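Local coordinates for lactaldehyde dehydrogenase (Methanocaldococcus jannaschii, PDB 3PQA), which oxidises lactaldehyde to lactate with NAD as the preferred cofactor, a step in the biosynthesis of coenzyme F420, and works as a homotetramer, at residues B[74-79]-B[93-98]; B[99-104]-B[428-433]; B[331-336]-B[354-359]; B[262-267]-B[297-302]; B[41-46]-B[131-136]. One frame throughout, in Å; residues are numbered along the deposited sequence. Where two conformers were deposited one is given.

Contact 1: B[74-79]-B[93-98]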
# COMPACT_ATOMS: atom_id res chain seq x y z
N GLU B 74 32.90 -18.88 -1.32
CA GLU B 74 34.22 -18.74 -1.96
C GLU B 74 34.32 -19.54 -3.26
O GLU B 74 34.80 -19.02 -4.28
CB GLU B 74 35.36 -19.07 -0.99
CG GLU B 74 36.77 -18.70 -1.49
CD GLU B 74 36.93 -17.24 -1.90
OE1 GLU B 74 36.15 -16.36 -1.48
OE2 GLU B 74 37.89 -16.96 -2.67
N GLU B 75 33.86 -20.78 -3.22
CA GLU B 75 33.80 -21.64 -4.39
C GLU B 75 33.02 -20.99 -5.53
O GLU B 75 33.46 -21.00 -6.68
CB GLU B 75 33.20 -23.00 -4.05
CG GLU B 75 33.29 -24.02 -5.19
CD GLU B 75 32.55 -25.32 -4.90
OE1 GLU B 75 32.28 -26.06 -5.87
OE2 GLU B 75 32.24 -25.62 -3.72
N LEU B 76 31.85 -20.44 -5.20
CA LEU B 76 31.02 -19.82 -6.24
C LEU B 76 31.69 -18.57 -6.79
O LEU B 76 31.63 -18.31 -8.00
CB LEU B 76 29.61 -19.51 -5.70
CG LEU B 76 28.76 -20.73 -5.32
CD1 LEU B 76 27.49 -20.24 -4.62
CD2 LEU B 76 28.40 -21.60 -6.52
N ALA B 77 32.33 -17.80 -5.92
CA ALA B 77 33.07 -16.60 -6.34
C ALA B 77 34.20 -16.96 -7.31
O ALA B 77 34.41 -16.25 -8.29
CB ALA B 77 33.62 -15.84 -5.15
N LYS B 78 34.90 -18.07 -7.04
CA LYS B 78 36.00 -18.53 -7.92
C LYS B 78 35.48 -18.93 -9.29
O LYS B 78 36.11 -18.63 -10.31
CB LYS B 78 36.76 -19.71 -7.30
CG LYS B 78 37.44 -19.44 -5.97
CD LYS B 78 38.69 -18.60 -6.12
CE LYS B 78 39.64 -18.82 -4.94
NZ LYS B 78 40.73 -17.82 -5.02
N ILE B 79 34.33 -19.59 -9.32
CA ILE B 79 33.70 -19.96 -10.58
C ILE B 79 33.38 -18.71 -11.41
O ILE B 79 33.61 -18.70 -12.61
CB ILE B 79 32.44 -20.84 -10.38
CG1 ILE B 79 32.86 -22.24 -9.91
CG2 ILE B 79 31.66 -20.96 -11.69
CD1 ILE B 79 31.75 -23.03 -9.20
N VAL B 93 31.11 -10.04 -4.02
CA VAL B 93 29.97 -9.13 -3.93
C VAL B 93 28.73 -9.69 -4.64
O VAL B 93 27.65 -9.71 -4.04
CB VAL B 93 30.33 -7.67 -4.38
CG1 VAL B 93 29.08 -6.79 -4.42
CG2 VAL B 93 31.39 -7.06 -3.41
N GLU B 94 28.88 -10.19 -5.87
CA GLU B 94 27.72 -10.81 -6.54
C GLU B 94 27.14 -11.98 -5.72
O GLU B 94 25.91 -12.09 -5.56
CB GLU B 94 28.03 -11.28 -7.98
CG GLU B 94 26.78 -11.85 -8.67
CD GLU B 94 26.98 -12.37 -10.08
OE1 GLU B 94 28.02 -12.10 -10.71
OE2 GLU B 94 26.05 -13.07 -10.55
N VAL B 95 28.01 -12.84 -5.20
CA VAL B 95 27.55 -13.99 -4.40
C VAL B 95 26.77 -13.51 -3.17
O VAL B 95 25.69 -14.05 -2.87
CB VAL B 95 28.69 -14.95 -3.97
CG1 VAL B 95 28.09 -16.09 -3.15
CG2 VAL B 95 29.44 -15.51 -5.17
N GLU B 96 27.30 -12.51 -2.47
CA GLU B 96 26.63 -11.93 -1.30
C GLU B 96 25.24 -11.36 -1.66
O GLU B 96 24.26 -11.59 -0.93
CB GLU B 96 27.53 -10.87 -0.64
CG GLU B 96 27.08 -10.45 0.76
CD GLU B 96 27.23 -11.55 1.81
OE1 GLU B 96 28.13 -12.41 1.68
OE2 GLU B 96 26.46 -11.54 2.80
N ARG B 97 25.14 -10.67 -2.80
CA ARG B 97 23.84 -10.17 -3.27
C ARG B 97 22.84 -11.31 -3.50
O ARG B 97 21.66 -11.19 -3.14
CB ARG B 97 23.98 -9.40 -4.57
CG ARG B 97 25.10 -8.42 -4.60
CD ARG B 97 24.67 -7.07 -4.23
NE ARG B 97 24.13 -6.36 -5.38
CZ ARG B 97 23.95 -5.04 -5.42
NH1 ARG B 97 23.44 -4.46 -6.49
NH2 ARG B 97 24.30 -4.29 -4.38
N SER B 98 23.30 -12.39 -4.12
CA SER B 98 22.42 -13.53 -4.43
C SER B 98 21.83 -14.15 -3.17
O SER B 98 20.67 -14.56 -3.19
CB SER B 98 23.14 -14.56 -5.32
OG SER B 98 24.03 -15.37 -4.58
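Val95 is the residue of 93-98 that meets Leu76 and Ala77 of 74-79, and the three buried side chains make a small apolar joint with no hydrogen bond across it. Following the second segment along the chain, Glu94 comes first and faces elsewhere: its OE1 forms a salt bridge with Lys86, while OE2 receives the backbone N-H groups of Leu144 and Asn145, which ties this turn of helix to the start of helix 145-156. Val95 then presents one methyl. Its CG1 is anti to the backbone N (chi1 -180°), which leaves CG2 beside that N and pushed out at the other helix. CG2 sits 3.8 Å from Ala77 N, with Ala77 CB 4.2 Å and Leu76 CB 4.0 Å away to either side of that nitrogen. Leucine thus offers the base of its side chain to the valine, and its outer part packs on Val172 and Glu175 of helix 171-186. Glu96 reaches back to Lys73 in a salt bridge. At Ser98 the hydroxyl turns onto its own helix, OG donating to Val95 O at 2.7 Å with the donor tilted 20° from the carbonyl plane. The nearest backbones, Ala77 CA and Val95 CA, lie 6.4 Å apart, a close approach that the small Ala77 allows where the consecutive helices 73-84 and 88-111 pack together in the helical N-terminal part of the aldehyde dehydrogenase fold.

Contact 2: B[99-104]-B[428-433]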
# COMPACT_ATOMS: atom_id res chain seq x y z
N ILE B 99 22.62 -14.20 -2.09
CA ILE B 99 22.12 -14.70 -0.80
C ILE B 99 20.96 -13.81 -0.36
O ILE B 99 19.89 -14.31 0.02
CB ILE B 99 23.23 -14.70 0.29
CG1 ILE B 99 24.37 -15.64 -0.13
CG2 ILE B 99 22.68 -15.13 1.62
CD1 ILE B 99 25.68 -15.37 0.61
N GLY B 100 21.18 -12.49 -0.44
CA GLY B 100 20.16 -11.51 -0.09
C GLY B 100 18.87 -11.63 -0.91
O GLY B 100 17.77 -11.49 -0.38
N THR B 101 19.02 -11.89 -2.21
CA THR B 101 17.87 -12.02 -3.10
C THR B 101 17.00 -13.22 -2.73
O THR B 101 15.77 -13.11 -2.70
CB THR B 101 18.37 -12.11 -4.57
OG1 THR B 101 19.05 -10.88 -4.86
CG2 THR B 101 17.23 -12.30 -5.55
N PHE B 102 17.63 -14.37 -2.47
CA PHE B 102 16.86 -15.53 -2.02
C PHE B 102 16.19 -15.28 -0.68
O PHE B 102 15.03 -15.65 -0.49
CB PHE B 102 17.70 -16.81 -2.06
CG PHE B 102 17.77 -17.44 -3.43
CD1 PHE B 102 16.69 -18.17 -3.93
CD2 PHE B 102 18.90 -17.26 -4.25
CE1 PHE B 102 16.73 -18.74 -5.22
CE2 PHE B 102 18.94 -17.82 -5.53
CZ PHE B 102 17.86 -18.56 -6.01
N LYS B 103 16.89 -14.63 0.25
CA LYS B 103 16.29 -14.33 1.56
C LYS B 103 15.11 -13.36 1.50
O LYS B 103 14.14 -13.52 2.23
CB LYS B 103 17.33 -13.82 2.54
CG LYS B 103 18.35 -14.87 2.89
CD LYS B 103 19.27 -14.40 3.99
CE LYS B 103 20.01 -15.61 4.55
NZ LYS B 103 20.80 -15.25 5.76
N LEU B 104 15.21 -12.36 0.63
CA LEU B 104 14.14 -11.39 0.45
C LEU B 104 12.91 -12.04 -0.15
O LEU B 104 11.77 -11.72 0.23
CB LEU B 104 14.60 -10.21 -0.40
CG LEU B 104 13.74 -8.95 -0.27
CD1 LEU B 104 13.63 -8.49 1.17
CD2 LEU B 104 14.30 -7.83 -1.14
N ARG B 428 22.46 0.19 -8.31
CA ARG B 428 21.20 -0.54 -8.14
C ARG B 428 21.14 -1.12 -6.73
O ARG B 428 21.96 -1.96 -6.37
CB ARG B 428 21.06 -1.67 -9.16
CG ARG B 428 19.80 -2.50 -8.95
CD ARG B 428 19.89 -3.84 -9.63
NE ARG B 428 18.63 -4.59 -9.48
CZ ARG B 428 18.33 -5.72 -10.11
NH1 ARG B 428 19.20 -6.28 -10.98
NH2 ARG B 428 17.15 -6.29 -9.89
N GLN B 429 20.17 -0.67 -5.94
CA GLN B 429 19.94 -1.30 -4.63
C GLN B 429 19.03 -2.46 -4.92
O GLN B 429 18.00 -2.29 -5.58
CB GLN B 429 19.30 -0.31 -3.66
CG GLN B 429 19.18 -0.83 -2.23
CD GLN B 429 18.89 0.29 -1.27
OE1 GLN B 429 19.73 1.15 -1.03
NE2 GLN B 429 17.67 0.30 -0.74
N ASP B 430 19.39 -3.67 -4.47
CA ASP B 430 18.66 -4.86 -4.97
C ASP B 430 17.16 -4.83 -4.66
O ASP B 430 16.37 -5.42 -5.40
CB ASP B 430 19.31 -6.19 -4.53
CG ASP B 430 20.20 -6.84 -5.63
OD1 ASP B 430 20.30 -6.34 -6.77
OD2 ASP B 430 20.78 -7.90 -5.37
N ASN B 431 16.76 -4.16 -3.58
CA ASN B 431 15.33 -4.09 -3.22
C ASN B 431 14.50 -2.98 -3.88
O ASN B 431 13.32 -2.80 -3.56
CB ASN B 431 15.12 -4.07 -1.69
CG ASN B 431 15.45 -2.73 -1.07
OD1 ASN B 431 16.17 -1.93 -1.65
ND2 ASN B 431 14.95 -2.49 0.15
N MET B 432 15.12 -2.25 -4.82
CA MET B 432 14.41 -1.16 -5.52
C MET B 432 13.77 -1.68 -6.81
O MET B 432 14.28 -2.65 -7.37
CB MET B 432 15.37 0.01 -5.80
CG MET B 432 16.24 -0.12 -7.06
SD MET B 432 17.43 1.28 -7.23
CE MET B 432 17.75 1.12 -9.00
N PRO B 433 12.66 -1.06 -7.28
CA PRO B 433 12.16 -1.52 -8.59
C PRO B 433 13.18 -1.13 -9.65
O PRO B 433 13.69 -0.00 -9.62
CB PRO B 433 10.84 -0.77 -8.77
CG PRO B 433 10.93 0.43 -7.86
CD PRO B 433 11.83 0.01 -6.70
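Thr101 and Asp430 meet side chain to side chain at about a right angle, with Thr101 OG1 3.5 Å from Asp430 OD2. The angle is too poor for a hydrogen bond; both atoms are instead bonded to the side-chain amide of Asn145, OG1 to OD1 and OD2 to ND2, so the asparagine bridges the pair. Thr101 turns CG2 anti to its backbone N and keeps OG1 beside that N, from where the oxygen also bonds Arg97 O. The first torsion of Asp430, chi1 -99°, is well off a staggered position. Asp430 OD1 lies 3.6 Å from Arg428 NE but above one face of the guanidinium, toward its rim, a long charge contact with no N-H aimed at it. Asp430 belongs to a type I beta turn from Gln429 to Met432, closed by Met432 N to Gln429 O at 3.0 Å, and its side chain is about 10 Å from those of Cys275 and Glu241, the probable active-site residues of this aldehyde dehydrogenase. Leu104 CD2 touches Asn431 CB at 3.9 Å. In Asn431, CG stands between backbone N and carbonyl carbon (chi1 75°), which folds the amide back over the turn: OD1 takes Gln429 NE2 on a lone pair at 2.8 Å, each partner in the other's plane. Asn431 ND2 binds Glu111 of one neighbouring subunit, and Gln429 binds Ser119 and Pro118 of another.

Contact 3: B[331-336]-B[354-359]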
# COMPACT_ATOMS: atom_id res chain seq x y z
N GLU B 331 38.14 2.21 -33.26
CA GLU B 331 38.74 2.68 -34.51
C GLU B 331 37.81 3.60 -35.30
O GLU B 331 38.24 4.67 -35.76
CB GLU B 331 39.15 1.49 -35.38
CG GLU B 331 40.43 0.82 -34.91
CD GLU B 331 40.82 -0.37 -35.77
OE1 GLU B 331 40.42 -0.43 -36.96
OE2 GLU B 331 41.56 -1.24 -35.25
N LYS B 332 36.55 3.20 -35.44
CA LYS B 332 35.52 4.02 -36.07
C LYS B 332 35.34 5.36 -35.34
O LYS B 332 35.32 6.42 -35.96
CB LYS B 332 34.20 3.25 -36.16
CG LYS B 332 33.06 3.94 -36.91
CD LYS B 332 33.22 3.84 -38.43
CE LYS B 332 31.98 4.36 -39.15
NZ LYS B 332 31.95 5.85 -39.16
N ALA B 333 35.23 5.29 -34.01
CA ALA B 333 35.07 6.49 -33.18
C ALA B 333 36.20 7.49 -33.43
O ALA B 333 35.96 8.70 -33.48
CB ALA B 333 35.01 6.11 -31.71
N ILE B 334 37.42 6.98 -33.58
CA ILE B 334 38.59 7.80 -33.87
C ILE B 334 38.53 8.36 -35.30
O ILE B 334 38.81 9.54 -35.52
CB ILE B 334 39.92 7.03 -33.60
CG1 ILE B 334 40.05 6.71 -32.10
CG2 ILE B 334 41.14 7.83 -34.06
CD1 ILE B 334 41.14 5.70 -31.76
N ASP B 335 38.15 7.50 -36.26
CA ASP B 335 37.93 7.90 -37.66
C ASP B 335 36.98 9.08 -37.77
O ASP B 335 37.18 9.96 -38.62
CB ASP B 335 37.31 6.75 -38.46
CG ASP B 335 38.33 5.78 -39.02
OD1 ASP B 335 39.54 5.91 -38.71
OD2 ASP B 335 37.92 4.87 -39.78
N GLU B 336 35.95 9.08 -36.93
CA GLU B 336 34.93 10.13 -36.89
C GLU B 336 35.42 11.40 -36.20
O GLU B 336 34.69 12.40 -36.15
CB GLU B 336 33.67 9.61 -36.21
CG GLU B 336 32.95 8.51 -36.99
CD GLU B 336 31.69 8.02 -36.30
OE1 GLU B 336 31.46 8.36 -35.13
OE2 GLU B 336 30.93 7.27 -36.95
N THR B 354 39.66 2.57 -21.66
CA THR B 354 39.76 3.40 -22.86
C THR B 354 38.85 4.62 -22.71
O THR B 354 37.68 4.50 -22.33
CB THR B 354 39.41 2.57 -24.12
OG1 THR B 354 40.40 1.55 -24.29
CG2 THR B 354 39.36 3.43 -25.37
N ILE B 355 39.40 5.80 -22.97
CA ILE B 355 38.68 7.04 -22.78
C ILE B 355 38.93 7.91 -24.01
O ILE B 355 40.07 8.04 -24.46
CB ILE B 355 39.17 7.78 -21.52
CG1 ILE B 355 39.04 6.87 -20.29
CG2 ILE B 355 38.43 9.11 -21.32
CD1 ILE B 355 39.67 7.45 -19.04
N LEU B 356 37.86 8.47 -24.56
CA LEU B 356 37.96 9.37 -25.70
C LEU B 356 37.14 10.62 -25.44
O LEU B 356 36.08 10.55 -24.81
CB LEU B 356 37.44 8.71 -26.97
CG LEU B 356 38.15 7.47 -27.54
CD1 LEU B 356 37.58 6.21 -26.91
CD2 LEU B 356 37.97 7.43 -29.04
N GLU B 357 37.61 11.76 -25.94
CA GLU B 357 36.74 12.92 -26.02
C GLU B 357 36.12 12.92 -27.40
O GLU B 357 36.83 12.78 -28.40
CB GLU B 357 37.47 14.24 -25.75
CG GLU B 357 36.54 15.42 -26.01
CD GLU B 357 37.01 16.76 -25.46
OE1 GLU B 357 38.09 16.83 -24.84
OE2 GLU B 357 36.26 17.74 -25.64
N VAL B 358 34.80 13.04 -27.45
CA VAL B 358 34.06 12.99 -28.72
C VAL B 358 32.99 14.07 -28.79
O VAL B 358 32.72 14.75 -27.78
CB VAL B 358 33.43 11.58 -28.95
CG1 VAL B 358 34.46 10.47 -28.79
CG2 VAL B 358 32.25 11.35 -27.99
N ASP B 359 32.36 14.24 -29.95
CA ASP B 359 31.19 15.09 -30.02
C ASP B 359 29.91 14.25 -30.00
O ASP B 359 29.97 13.03 -30.14
CB ASP B 359 31.25 16.10 -31.19
CG ASP B 359 31.07 15.46 -32.55
OD1 ASP B 359 30.35 14.45 -32.68
OD2 ASP B 359 31.66 16.01 -33.51
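A helix-on-sheet contact, purely apolar, brings Ala333 and Ile334 near the end of helix 320-335 down onto Leu356 of strand 350-357, in the catalytic half of the aldehyde dehydrogenase fold. One methyl does the work on the strand side: Leu356 CD2 lies 3.8 Å from Ile334 CG1 and 4.2 Å from Ala333 CB, and so sits against both neighbours of the helix at once. The isoleucine meets the leucine at about a right angle. It gets there because CG1 stands beside its backbone N, anti to the carbonyl carbon (chi1 -65°), carrying that branch down toward the strand although the CB bond itself runs past it. Beside the apolar patch, one turn of helix links Lys332 to Glu336: NZ donates to OE2 at 2.8 Å, a salt bridge that meets the carboxylate on its anti side, 19° out of plane. The other oxygen, OE1, accepts the backbone N-H of Ile363. Leu356 also packs on Leu340 of the antiparallel strand 339-342 and on Leu364, and its backbone pairs with Ile374 of the parallel strand 373-379. The next residue back, Ile355, faces helix 288-300, so the strand lies between two helical layers, with 320-335 on the Leu356 side.

Contact 4: B[262-267]-B[297-302]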
# COMPACT_ATOMS: atom_id res chain seq x y z
N ALA B 262 33.00 8.11 -8.43
CA ALA B 262 31.76 7.41 -8.76
C ALA B 262 31.78 6.95 -10.21
O ALA B 262 31.31 5.84 -10.50
CB ALA B 262 30.54 8.30 -8.51
N LEU B 263 32.34 7.78 -11.09
CA LEU B 263 32.33 7.45 -12.52
C LEU B 263 33.40 6.44 -12.91
O LEU B 263 33.22 5.71 -13.87
CB LEU B 263 32.39 8.71 -13.40
CG LEU B 263 31.10 9.56 -13.36
CD1 LEU B 263 31.37 10.98 -13.86
CD2 LEU B 263 29.96 8.91 -14.16
N ILE B 264 34.50 6.41 -12.16
CA ILE B 264 35.51 5.35 -12.33
C ILE B 264 34.87 3.99 -12.07
O ILE B 264 35.00 3.08 -12.88
CB ILE B 264 36.78 5.59 -11.45
CG1 ILE B 264 37.61 6.74 -12.04
CG2 ILE B 264 37.61 4.31 -11.30
CD1 ILE B 264 38.31 6.41 -13.38
N LYS B 265 34.15 3.85 -10.96
CA LYS B 265 33.40 2.61 -10.67
C LYS B 265 32.40 2.29 -11.77
O LYS B 265 32.39 1.18 -12.32
CB LYS B 265 32.67 2.72 -9.32
CG LYS B 265 33.60 2.77 -8.12
CD LYS B 265 32.80 2.75 -6.82
CE LYS B 265 33.43 3.64 -5.73
NZ LYS B 265 34.50 2.97 -4.93
N GLY B 266 31.56 3.27 -12.11
CA GLY B 266 30.48 3.07 -13.08
C GLY B 266 30.99 2.72 -14.47
O GLY B 266 30.35 1.96 -15.21
N SER B 267 32.15 3.27 -14.81
CA SER B 267 32.78 3.02 -16.10
C SER B 267 33.46 1.67 -16.19
O SER B 267 33.44 1.04 -17.25
CB SER B 267 33.83 4.11 -16.38
OG SER B 267 33.19 5.34 -16.62
N ASN B 297 43.56 10.23 -15.02
CA ASN B 297 44.58 9.91 -14.01
C ASN B 297 44.20 8.76 -13.08
O ASN B 297 45.05 7.94 -12.74
CB ASN B 297 44.96 11.15 -13.19
CG ASN B 297 45.89 12.07 -13.93
OD1 ASN B 297 46.36 11.75 -15.02
ND2 ASN B 297 46.18 13.23 -13.34
N LYS B 298 42.93 8.71 -12.68
CA LYS B 298 42.43 7.65 -11.82
C LYS B 298 42.27 6.35 -12.62
O LYS B 298 42.50 5.27 -12.09
CB LYS B 298 41.11 8.06 -11.15
CG LYS B 298 41.20 9.27 -10.19
CD LYS B 298 41.88 8.97 -8.86
CE LYS B 298 41.31 9.87 -7.75
NZ LYS B 298 41.49 9.28 -6.38
N ALA B 299 41.90 6.47 -13.89
CA ALA B 299 41.73 5.29 -14.74
C ALA B 299 43.07 4.64 -15.09
O ALA B 299 43.13 3.42 -15.27
CB ALA B 299 40.98 5.66 -16.01
N LYS B 300 44.10 5.46 -15.20
CA LYS B 300 45.49 5.03 -15.45
C LYS B 300 46.06 4.01 -14.49
O LYS B 300 46.88 3.17 -14.87
CB LYS B 300 46.43 6.24 -15.40
CG LYS B 300 46.62 6.95 -16.68
CD LYS B 300 47.73 7.98 -16.53
CE LYS B 300 47.89 8.79 -17.80
NZ LYS B 300 48.86 9.90 -17.59
N VAL B 301 45.66 4.11 -13.22
CA VAL B 301 46.27 3.32 -12.16
C VAL B 301 45.49 2.04 -11.85
O VAL B 301 45.85 1.30 -10.94
CB VAL B 301 46.51 4.17 -10.88
CG1 VAL B 301 47.41 5.36 -11.19
CG2 VAL B 301 45.20 4.62 -10.25
N LEU B 302 44.43 1.78 -12.62
CA LEU B 302 43.67 0.53 -12.46
C LEU B 302 44.52 -0.68 -12.83
O LEU B 302 45.31 -0.63 -13.77
CB LEU B 302 42.38 0.56 -13.29
CG LEU B 302 41.32 1.62 -12.98
CD1 LEU B 302 40.25 1.61 -14.08
CD2 LEU B 302 40.67 1.43 -11.60
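The backbones come closest at Ile264 and Ala299, whose CA atoms are 6.7 Å apart where helix 256-268 lies beside the last turn of helix 288-300. Ile264 carries the contact, since every touch across the two segments is made by its side chain. CG1 stands beside the backbone N, anti to the carbonyl carbon, and a further bend at chi2 (-70°) sets CD1 against the other helix, 3.6 Å from Ala299 N and 3.8 Å from Ala299 CB. The shaft of the same branch rests on lysine: Ile264 CG1 is 3.8 Å from Lys298 CB, the two side chains crossing at about a right angle. The lysine chain then bends at its own chi2, and past CB it leads off along Val260 and Asn261 with its charge away from the isoleucine. The second branch of Ile264 faces the C-terminal side, CG2 lying 4.2 Å from Leu302 CD2. Helix 256-268 is the crossover helix of a beta-alpha-beta unit, joining the parallel neighbouring strands 246-250 and 278-284, and helix 288-300 follows strand 278-284, so these are successive helices of the Rossmann-like catalytic domain. Phe295 of the second helix packs on Leu263, Ile264 and Ser267, while Phe268 of the first covers Ala299 and Leu302. One turn on from Leu263, Ser267 OG donates to Leu263 O at 2.8 Å. That carbonyl oxygen also takes Ser267 N, and the two donors reach it from opposite faces of its plane, so two bonds grip the Leu263 oxygen, one holding the serine hydroxyl to its own helix.

Contact 5: B[41-46]-B[131-136]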
# COMPACT_ATOMS: atom_id res chain seq x y z
N ASP B 41 7.41 -30.05 -21.47
CA ASP B 41 6.28 -30.98 -21.28
C ASP B 41 6.28 -31.55 -19.89
O ASP B 41 5.24 -31.65 -19.25
CB ASP B 41 6.35 -32.14 -22.27
CG ASP B 41 6.02 -31.72 -23.68
OD1 ASP B 41 5.38 -30.67 -23.86
OD2 ASP B 41 6.42 -32.46 -24.62
N THR B 42 7.46 -31.96 -19.43
CA THR B 42 7.63 -32.50 -18.08
C THR B 42 7.38 -31.46 -16.98
O THR B 42 6.67 -31.75 -16.02
CB THR B 42 8.98 -33.25 -17.93
OG1 THR B 42 9.03 -34.30 -18.89
CG2 THR B 42 9.11 -33.87 -16.56
N ALA B 43 7.93 -30.25 -17.14
CA ALA B 43 7.66 -29.13 -16.24
C ALA B 43 6.16 -28.86 -16.09
O ALA B 43 5.67 -28.61 -14.97
CB ALA B 43 8.39 -27.86 -16.75
N GLU B 44 5.43 -28.96 -17.20
CA GLU B 44 3.98 -28.75 -17.23
C GLU B 44 3.28 -29.67 -16.22
O GLU B 44 2.30 -29.28 -15.58
CB GLU B 44 3.43 -29.00 -18.64
CG GLU B 44 1.95 -28.67 -18.83
CD GLU B 44 1.38 -29.18 -20.15
OE1 GLU B 44 2.01 -30.06 -20.78
OE2 GLU B 44 0.30 -28.72 -20.57
N LYS B 45 3.80 -30.90 -16.09
CA LYS B 45 3.21 -31.92 -15.22
C LYS B 45 3.31 -31.55 -13.75
O LYS B 45 2.57 -32.09 -12.93
CB LYS B 45 3.85 -33.29 -15.46
CG LYS B 45 3.57 -33.86 -16.85
CD LYS B 45 4.29 -35.18 -17.09
CE LYS B 45 4.10 -35.64 -18.54
NZ LYS B 45 4.80 -36.92 -18.81
N TYR B 46 4.20 -30.61 -13.41
CA TYR B 46 4.39 -30.23 -12.01
C TYR B 46 3.80 -28.88 -11.63
O TYR B 46 4.03 -28.39 -10.52
CB TYR B 46 5.87 -30.26 -11.66
CG TYR B 46 6.43 -31.65 -11.70
CD1 TYR B 46 6.14 -32.58 -10.70
CD2 TYR B 46 7.25 -32.05 -12.75
CE1 TYR B 46 6.66 -33.88 -10.76
CE2 TYR B 46 7.78 -33.32 -12.82
CZ TYR B 46 7.49 -34.23 -11.82
OH TYR B 46 8.02 -35.48 -11.92
N VAL B 131 1.63 -17.53 -12.64
CA VAL B 131 1.39 -17.48 -14.07
C VAL B 131 1.43 -18.86 -14.72
O VAL B 131 0.75 -19.10 -15.72
CB VAL B 131 2.36 -16.52 -14.79
CG1 VAL B 131 2.03 -15.08 -14.41
CG2 VAL B 131 3.82 -16.86 -14.48
N GLY B 132 2.22 -19.77 -14.14
CA GLY B 132 2.30 -21.16 -14.59
C GLY B 132 3.75 -21.57 -14.74
O GLY B 132 4.46 -21.77 -13.74
N ILE B 133 4.20 -21.69 -15.99
CA ILE B 133 5.60 -21.95 -16.28
C ILE B 133 6.30 -20.63 -16.60
O ILE B 133 5.91 -19.93 -17.54
CB ILE B 133 5.78 -22.93 -17.47
CG1 ILE B 133 5.08 -24.26 -17.17
CG2 ILE B 133 7.27 -23.16 -17.75
CD1 ILE B 133 5.17 -25.30 -18.32
N VAL B 134 7.30 -20.30 -15.79
CA VAL B 134 8.16 -19.14 -16.01
C VAL B 134 9.37 -19.62 -16.80
O VAL B 134 10.11 -20.50 -16.34
CB VAL B 134 8.59 -18.49 -14.68
CG1 VAL B 134 9.76 -17.54 -14.90
CG2 VAL B 134 7.41 -17.74 -14.04
N GLY B 135 9.56 -19.03 -17.97
CA GLY B 135 10.76 -19.25 -18.78
C GLY B 135 11.76 -18.15 -18.47
O GLY B 135 11.56 -17.01 -18.87
N ALA B 136 12.81 -18.49 -17.72
CA ALA B 136 13.85 -17.54 -17.32
C ALA B 136 15.05 -17.69 -18.24
O ALA B 136 15.54 -18.79 -18.46
CB ALA B 136 14.26 -17.81 -15.87
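Ile133 rests its CD1 methyl against the backbone of Glu44, 3.8 Å from Glu44 CA and equally close to Glu44 N. Looser touches to CD1 come from Glu44 CB at 4.1 Å and Ala43 CB at 4.4 Å, so the isoleucine tip seats in the angle between two successive residues late in helix 33-44. A fully extended second torsion, chi2 179°, carries CD1 that far from the strand. Glu44 leads the rest of its chain off elsewhere, CG anti to the backbone N, toward a salt bridge with Lys213; the side chain was modelled in two conformers, so this outer end is less certain than its CB. Behind the isoleucine, Ile133 N is bonded to Asn215 OD1, and Gly132 N to Asn159 OD1. Gly132 takes phi 131° and psi -107°, a bend suited to glycine that leads into the strand. Strand 122-138 belongs to the central sheet of the Rossmann-like NAD-binding domain, where the backbone of Ile133 pairs with Met216 of strand 216-220 and that of Val134 with Val160 and Val162 of strand 160-165. Ala43 also packs on those two valines, so helix 33-44 packs on strands 122-138 and 160-165, on one face of the sheet.

Contacts 1 and 2 sit in series on helix 88-111, their centres 15 Å apart, and Arg97 joins them: its NH1 lies 2.9 Å from Arg428 O, probably a hydrogen bond. Contact 2 is near the probable active site: the side chain of Asp430 is about 10 Å from those of Cys275 and Glu241. Contact 5, 24 Å from it between centres, alternates with it along the chain. Contacts 3 and 4 form a second pair, centres 18 Å apart, touching through Ile355 CD1 and Ala299 CB at 3.8 Å. Both are nested in the loop that contact 2 closes. The centres of contacts 3 and 5 are 47 Å apart, on opposite sides of the chain's centre.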